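Local coordinates for putative N-acetylmuramoyl-L-alanine amidase (Enterococcus phage phiM1EF22, PDB 7D55), which forms the tetrameric cell-binding domain of a phage endolysin, which probably anchors the enzyme to the enterococcal cell wall, at the interface of chains A and B. Sequence-based numbering; all coordinates share one arbitrary frame. Chains: chain A/B, Putative N-acetylmuramoyl-L-alanine amidase.

Contact 1: the interface of chains A and B. Residues chain A 47-48, 51-52; chain B 58, 60.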
# COMPACT_ATOMS: atom_id res chain seq x y z
N ASP A 47 11.38 5.10 -13.05
CA ASP A 47 11.65 3.89 -13.82
C ASP A 47 10.75 2.74 -13.40
O ASP A 47 10.17 2.04 -14.24
CB ASP A 47 13.12 3.50 -13.67
CG ASP A 47 13.56 2.44 -14.67
OD1 ASP A 47 13.64 2.78 -15.87
OD2 ASP A 47 13.84 1.29 -14.27
N ILE A 48 10.63 2.51 -12.09
CA ILE A 48 9.80 1.41 -11.61
C ILE A 48 8.35 1.65 -11.98
O ILE A 48 7.65 0.73 -12.41
CB ILE A 48 9.98 1.21 -10.09
CG1 ILE A 48 11.42 0.78 -9.77
CG2 ILE A 48 8.98 0.18 -9.56
CD1 ILE A 48 11.74 0.92 -8.30
N LYS A 51 7.93 0.85 -15.63
CA LYS A 51 7.97 -0.58 -15.91
C LYS A 51 6.68 -1.27 -15.51
O LYS A 51 6.25 -2.22 -16.18
CB LYS A 51 9.17 -1.22 -15.20
CG LYS A 51 10.48 -1.04 -15.96
CD LYS A 51 11.62 -1.80 -15.32
CE LYS A 51 12.84 -1.84 -16.23
NZ LYS A 51 13.21 -0.49 -16.76
N ASN A 52 6.02 -0.81 -14.45
CA ASN A 52 4.76 -1.41 -14.03
C ASN A 52 3.61 -0.98 -14.91
O ASN A 52 2.75 -1.80 -15.26
CB ASN A 52 4.47 -1.01 -12.59
CG ASN A 52 5.15 -1.91 -11.59
OD1 ASN A 52 4.61 -2.95 -11.23
ND2 ASN A 52 6.33 -1.52 -11.14
N PRO B 58 8.26 -6.45 -12.70
CA PRO B 58 9.60 -5.93 -13.03
C PRO B 58 10.65 -6.54 -12.12
O PRO B 58 10.45 -6.66 -10.91
CB PRO B 58 9.45 -4.42 -12.81
CG PRO B 58 8.00 -4.16 -13.07
CD PRO B 58 7.28 -5.36 -12.51
N TYR B 60 14.92 -6.41 -11.46
CA TYR B 60 16.21 -5.80 -11.75
C TYR B 60 17.29 -6.79 -11.36
O TYR B 60 17.39 -7.18 -10.19
CB TYR B 60 16.37 -4.50 -10.98
CG TYR B 60 15.41 -3.44 -11.41
CD1 TYR B 60 14.15 -3.33 -10.82
CD2 TYR B 60 15.74 -2.55 -12.42
CE1 TYR B 60 13.27 -2.36 -11.23
CE2 TYR B 60 14.87 -1.57 -12.83
CZ TYR B 60 13.64 -1.48 -12.23
OH TYR B 60 12.76 -0.49 -12.65
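B:Tyr60 brings its phenol hydroxyl to the carboxylate of A:Asp47, and the pair illustrates how a tyrosine can add a polar tie to a subunit interface while its ring packs against aliphatic neighbours. The polar part centres on OD2 of A:Asp47. The hydroxyl OH of B:Tyr60 donates a hydrogen bond of 2.6 Å to OD2 of A:Asp47, reaching it on the anti side and 29° out of the carboxylate plane. The amine NZ of A:Lys51, one turn further along helix 39-53, forms a salt bridge to OD2 of A:Asp47 at 3.1 Å, from the syn side. Both donors approach from the same face of the carboxylate, and the lysine would be expected to stabilise negative charge on the acceptor. With CG anti to the backbone N (chi1 -167°), A:Asp47 holds its carboxylate at the edge of the tyrosine ring, OD2 lying in the ring plane while the two flat groups are steeply inclined.

Apolar contacts flank this polar group. The lysine chain runs extended past the phenol end, CD of A:Lys51 lying 3.7 Å from CZ of B:Tyr60, and then bends at its last torsion (chi4 49°), which turns NZ back to the aspartate. CG1 of A:Ile48 sits 3.9 Å from ring atom CE1 of B:Tyr60, the two side chains passing at a slant. CG of B:Pro58, from a loop of chain B, packs 3.8 Å from CB of A:Lys51.

The carboxamide of A:Asn52 crosses the proline at about a right angle, its ND2 3.7 Å from CG of B:Pro58. A nearly straight bond probably fixes the turn of this amide: ND2 of A:Asn52 donates to the backbone O of A:Ile48 at 2.9 Å, from above the carbonyl plane.

Contact 2: the interface of chains A and B. Residues chain A 44, 48; chain B 3, 60, 65, 71, 74-75.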
# COMPACT_ATOMS: atom_id res chain seq x y z
N VAL A 44 14.69 6.46 -9.91
CA VAL A 44 14.33 5.07 -9.68
C VAL A 44 12.82 4.92 -9.53
O VAL A 44 12.23 3.94 -10.00
CB VAL A 44 15.12 4.46 -8.50
CG1 VAL A 44 14.47 4.82 -7.17
CG2 VAL A 44 15.26 2.95 -8.66
N ILE A 48 10.63 2.51 -12.09
CA ILE A 48 9.80 1.41 -11.61
C ILE A 48 8.35 1.65 -11.98
O ILE A 48 7.65 0.73 -12.41
CB ILE A 48 9.98 1.21 -10.09
CG1 ILE A 48 11.42 0.78 -9.77
CG2 ILE A 48 8.98 0.18 -9.56
CD1 ILE A 48 11.74 0.92 -8.30
N CYS B 3 8.35 -4.38 -7.56
CA CYS B 3 9.46 -4.97 -8.31
C CYS B 3 10.18 -5.97 -7.43
O CYS B 3 10.02 -5.99 -6.21
CB CYS B 3 10.42 -3.90 -8.83
SG CYS B 3 11.32 -3.00 -7.55
N TYR B 60 14.92 -6.41 -11.46
CA TYR B 60 16.21 -5.80 -11.75
C TYR B 60 17.29 -6.79 -11.36
O TYR B 60 17.39 -7.18 -10.19
CB TYR B 60 16.37 -4.50 -10.98
CG TYR B 60 15.41 -3.44 -11.41
CD1 TYR B 60 14.15 -3.33 -10.82
CD2 TYR B 60 15.74 -2.55 -12.42
CE1 TYR B 60 13.27 -2.36 -11.23
CE2 TYR B 60 14.87 -1.57 -12.83
CZ TYR B 60 13.64 -1.48 -12.23
OH TYR B 60 12.76 -0.49 -12.65
N TRP B 65 21.65 -3.49 -11.46
CA TRP B 65 21.83 -2.95 -10.11
C TRP B 65 22.89 -3.78 -9.42
O TRP B 65 22.71 -4.99 -9.22
CB TRP B 65 20.54 -3.05 -9.31
CG TRP B 65 19.42 -2.17 -9.77
CD1 TRP B 65 19.34 -1.45 -10.93
CD2 TRP B 65 18.21 -1.90 -9.05
NE1 TRP B 65 18.15 -0.76 -10.98
CE2 TRP B 65 17.44 -1.02 -9.83
CE3 TRP B 65 17.70 -2.32 -7.81
CZ2 TRP B 65 16.19 -0.55 -9.42
CZ3 TRP B 65 16.47 -1.86 -7.41
CH2 TRP B 65 15.72 -0.98 -8.21
N TRP B 71 21.57 1.05 -7.42
CA TRP B 71 20.24 1.67 -7.46
C TRP B 71 19.34 1.22 -6.31
O TRP B 71 18.41 1.96 -5.94
CB TRP B 71 19.58 1.36 -8.81
CG TRP B 71 20.16 2.14 -9.93
CD1 TRP B 71 21.14 1.74 -10.81
CD2 TRP B 71 19.82 3.49 -10.29
NE1 TRP B 71 21.42 2.76 -11.69
CE2 TRP B 71 20.62 3.84 -11.40
CE3 TRP B 71 18.91 4.43 -9.78
CZ2 TRP B 71 20.54 5.10 -12.01
CZ3 TRP B 71 18.83 5.68 -10.39
CH2 TRP B 71 19.63 6.00 -11.49
N ARG B 74 18.97 3.78 -3.65
CA ARG B 74 17.98 4.83 -3.89
C ARG B 74 16.57 4.32 -3.61
O ARG B 74 15.77 5.02 -2.98
CB ARG B 74 18.08 5.30 -5.34
CG ARG B 74 19.48 5.68 -5.81
CD ARG B 74 20.11 6.77 -4.95
NE ARG B 74 21.46 7.09 -5.41
CZ ARG B 74 22.27 7.95 -4.81
NH1 ARG B 74 21.88 8.58 -3.70
NH2 ARG B 74 23.48 8.18 -5.30
N LEU B 75 16.26 3.12 -4.08
CA LEU B 75 14.93 2.56 -3.85
C LEU B 75 14.67 2.37 -2.37
O LEU B 75 13.57 2.68 -1.88
CB LEU B 75 14.79 1.23 -4.58
CG LEU B 75 13.45 0.53 -4.35
CD1 LEU B 75 12.31 1.47 -4.78
CD2 LEU B 75 13.36 -0.78 -5.10
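A:Val44 touches B:Trp65, B:Trp71 and the helix 71-78 of chain B, showing how a small branched residue on one helix can fill a seat built from aromatic rings and a neighbouring helix. CB of A:Val44 already makes contact, 4.0 Å from CE3 of the B:Trp71 indole. From there the two methyls part. CG2 of A:Val44, anti to the backbone N, points to the far rim of B:Trp65 and lies 3.7 Å from its CZ2, the two side chains meeting at about a right angle. CG1 of A:Val44, placed between the backbone N and the carbonyl carbon (chi1 82°), turns instead to the helix, where it comes 4.0 Å from CA of B:Leu75 and also brushes CB of B:Arg74.

One turn along helix 39-53, A:Ile48 extends the same apolar ridge with its terminal methyl. CD1 of A:Ile48 lies 3.6 Å from CD1 of B:Leu75, which it crosses almost perpendicularly, and 4.0 Å from SG of B:Cys3 on strand 3-9.

Chain B prepares this surface from within. The B:Trp65 indole is sandwiched between CB of B:Trp71 on one face and the B:Tyr60 ring on the other, with its own CZ2 standing 3.5 Å above the centre of the tyrosine ring. CD2 of B:Leu75 meets the indole edge in plane. These neighbours should limit the tilt of the indole, and the rim offered to A:Val44 may be largely preset. The site buries apolar side chains of helix 39-53 against strand, loop and helix of the neighbouring subunit, and so probably contributes to holding together the tetrameric cell-binding domain.

Contact 1 and contact 2 lie along one face of helix 39-53 of chain A, the centres of their C-alpha atoms about 8 Å apart. A:Ile48 and B:Tyr60 belong to both, joining the patch with the tyrosine-aspartate bond to the more apolar one. Strand 59-60 of chain B serves both; contact 1 adds the loop with B:Pro58, contact 2 adds strand 3-9, the loop with B:Trp65 and helix 71-78. The apolar surface supplies buried area, the aspartate-tyrosine bond adds a directional tie, and together they may help to set how the subunits sit against each other in the tetramer.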